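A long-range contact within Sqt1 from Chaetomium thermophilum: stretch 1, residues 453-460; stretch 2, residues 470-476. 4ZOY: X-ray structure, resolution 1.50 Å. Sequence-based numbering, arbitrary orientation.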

# COMPACT_ATOMS: atom_id res chain seq x y z
N GLU A 453 -8.14 -16.48 -16.19
CA GLU A 453 -7.26 -16.73 -17.32
C GLU A 453 -5.78 -16.64 -16.95
O GLU A 453 -4.90 -16.59 -17.82
CB GLU A 453 -7.56 -15.75 -18.46
CG GLU A 453 -9.00 -15.83 -18.98
CD GLU A 453 -9.35 -17.20 -19.55
OE1 GLU A 453 -8.44 -17.90 -20.06
OE2 GLU A 453 -10.54 -17.58 -19.48
N GLY A 454 -5.48 -16.62 -15.65
CA GLY A 454 -4.11 -16.62 -15.19
C GLY A 454 -3.53 -15.24 -14.93
O GLY A 454 -2.32 -15.09 -14.84
N GLY A 455 -4.41 -14.24 -14.81
CA GLY A 455 -3.99 -12.87 -14.54
C GLY A 455 -4.51 -12.33 -13.22
O GLY A 455 -4.52 -13.01 -12.20
N GLY A 456 -4.95 -11.07 -13.26
CA GLY A 456 -5.35 -10.34 -12.07
C GLY A 456 -4.40 -9.18 -11.81
O GLY A 456 -3.18 -9.31 -11.99
N VAL A 457 -4.95 -8.04 -11.38
CA VAL A 457 -4.10 -6.89 -11.09
C VAL A 457 -3.68 -6.89 -9.62
O VAL A 457 -4.54 -6.83 -8.74
CB VAL A 457 -4.80 -5.56 -11.40
CG1 VAL A 457 -3.82 -4.41 -11.29
CG2 VAL A 457 -5.43 -5.62 -12.80
N LEU A 458 -2.38 -7.00 -9.39
CA LEU A 458 -1.84 -7.16 -8.03
C LEU A 458 -1.47 -5.83 -7.36
O LEU A 458 -1.28 -5.79 -6.15
CB LEU A 458 -0.62 -8.08 -8.04
CG LEU A 458 -0.89 -9.50 -8.54
CD1 LEU A 458 0.39 -10.32 -8.57
CD2 LEU A 458 -1.97 -10.20 -7.71
N GLY A 459 -1.37 -4.76 -8.13
CA GLY A 459 -1.02 -3.48 -7.56
C GLY A 459 -1.01 -2.40 -8.61
O GLY A 459 -1.13 -2.69 -9.82
N PHE A 460 -0.90 -1.15 -8.17
CA PHE A 460 -0.76 -0.03 -9.07
C PHE A 460 -0.20 1.18 -8.34
O PHE A 460 -0.24 1.27 -7.11
CB PHE A 460 -2.10 0.34 -9.74
CG PHE A 460 -3.15 0.85 -8.79
CD1 PHE A 460 -3.21 2.19 -8.47
CD2 PHE A 460 -4.07 -0.02 -8.24
CE1 PHE A 460 -4.17 2.67 -7.59
CE2 PHE A 460 -5.03 0.44 -7.36
CZ PHE A 460 -5.08 1.79 -7.04
N VAL A 470 0.12 3.03 -13.46
CA VAL A 470 0.97 1.91 -13.84
C VAL A 470 0.61 0.72 -12.97
O VAL A 470 0.52 0.84 -11.75
CB VAL A 470 2.47 2.24 -13.69
CG1 VAL A 470 3.32 1.09 -14.26
CG2 VAL A 470 2.79 3.55 -14.40
N THR A 471 0.38 -0.41 -13.62
CA THR A 471 -0.12 -1.62 -12.95
C THR A 471 0.89 -2.75 -12.94
O THR A 471 1.79 -2.80 -13.78
CB THR A 471 -1.38 -2.14 -13.64
OG1 THR A 471 -1.06 -2.46 -15.00
CG2 THR A 471 -2.50 -1.11 -13.59
N VAL A 472 0.71 -3.66 -12.00
CA VAL A 472 1.49 -4.90 -12.00
C VAL A 472 0.51 -6.07 -11.92
O VAL A 472 -0.46 -6.06 -11.15
CB VAL A 472 2.53 -4.95 -10.85
CG1 VAL A 472 3.62 -3.91 -11.07
CG2 VAL A 472 1.87 -4.77 -9.47
N GLY A 473 0.73 -7.07 -12.77
CA GLY A 473 -0.20 -8.18 -12.86
C GLY A 473 0.35 -9.56 -12.54
O GLY A 473 1.54 -9.84 -12.67
N ASP A 474 -0.56 -10.46 -12.16
CA ASP A 474 -0.17 -11.84 -11.92
C ASP A 474 0.11 -12.54 -13.24
O ASP A 474 0.69 -13.63 -13.24
CB ASP A 474 -1.27 -12.58 -11.15
CG ASP A 474 -0.74 -13.81 -10.44
OD1 ASP A 474 0.33 -13.72 -9.81
OD2 ASP A 474 -1.41 -14.86 -10.49
N ASP A 475 -0.31 -11.91 -14.33
CA ASP A 475 -0.03 -12.39 -15.69
C ASP A 475 1.34 -11.94 -16.21
O ASP A 475 1.60 -12.02 -17.41
CB ASP A 475 -1.14 -11.93 -16.65
CG ASP A 475 -1.45 -10.44 -16.58
OD1 ASP A 475 -0.87 -9.72 -15.73
OD2 ASP A 475 -2.29 -9.98 -17.38
N ALA A 476 2.19 -11.43 -15.31
CA ALA A 476 3.59 -11.10 -15.60
C ALA A 476 3.76 -9.90 -16.50
O ALA A 476 4.80 -9.73 -17.15
CB ALA A 476 4.34 -12.32 -16.20
O HOH W 1 -3.61 -15.59 -11.64

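Where two strands pair, side-chain conformations are best read against the backbone across from them, and this antiparallel pairing in Sqt1 is a compact example. Val472 N to Gly459 O at 3.0 Å joins strands 457-460 and 470-473, and Asp474 N to Gly456 O at 2.9 Å extends the pairing just past their ends. Between these two hydrogen bonds the register slips by one residue in a β bulge: Val472 O accepts from Leu458 N at 2.8 Å and, weakly, from Gly459 N at 3.4 Å.

The bulge sets the stage for Leu458. With psi near -15°, its CA-to-CB bond points sideways, yet the m,t rotamer brings the end of the chain back, placing CD1 4.0 Å from Gly473 C and 3.6 Å from Asp474 OD1. Its CB also lies 4.4 Å from CG2 of Val472, an apolar contact. Val472, in the m rotamer, lies over Gly459, where a β-carbon would sit only 3.3 Å from Val472 CG2; the glycine leaves room for that methyl.

On the opposite face, Val457 (t) and Thr471 (p) approach through Val457 CG1 and Thr471 CB, 4.1 Å apart. Phe460 (p, chi2 88°) keeps its CB 4.1 Å from Thr471 CG2, while its ring leads away from the neighbouring strand.

From the last residue of the strand, a type I turn runs from Gly473 to Ala476, closed by Ala476 N to Gly473 O at 3.1 Å, and presents two aspartates. Asp474 (t) points toward the glycine-rich segment, its CB 3.4 Å from Gly455 O; a water bridges the pair, donating to Gly455 O (2.8 Å) and Asp474 OD2 (2.6 Å). Asp475 (p) folds its carboxylate back beside Gly473, where a β-carbon would clash with Asp475 OD1 at 2.1 Å. Its CB packs 3.7 Å from Gly455 CA, and both carboxylate oxygens are hydrogen-bonded elsewhere in the structure.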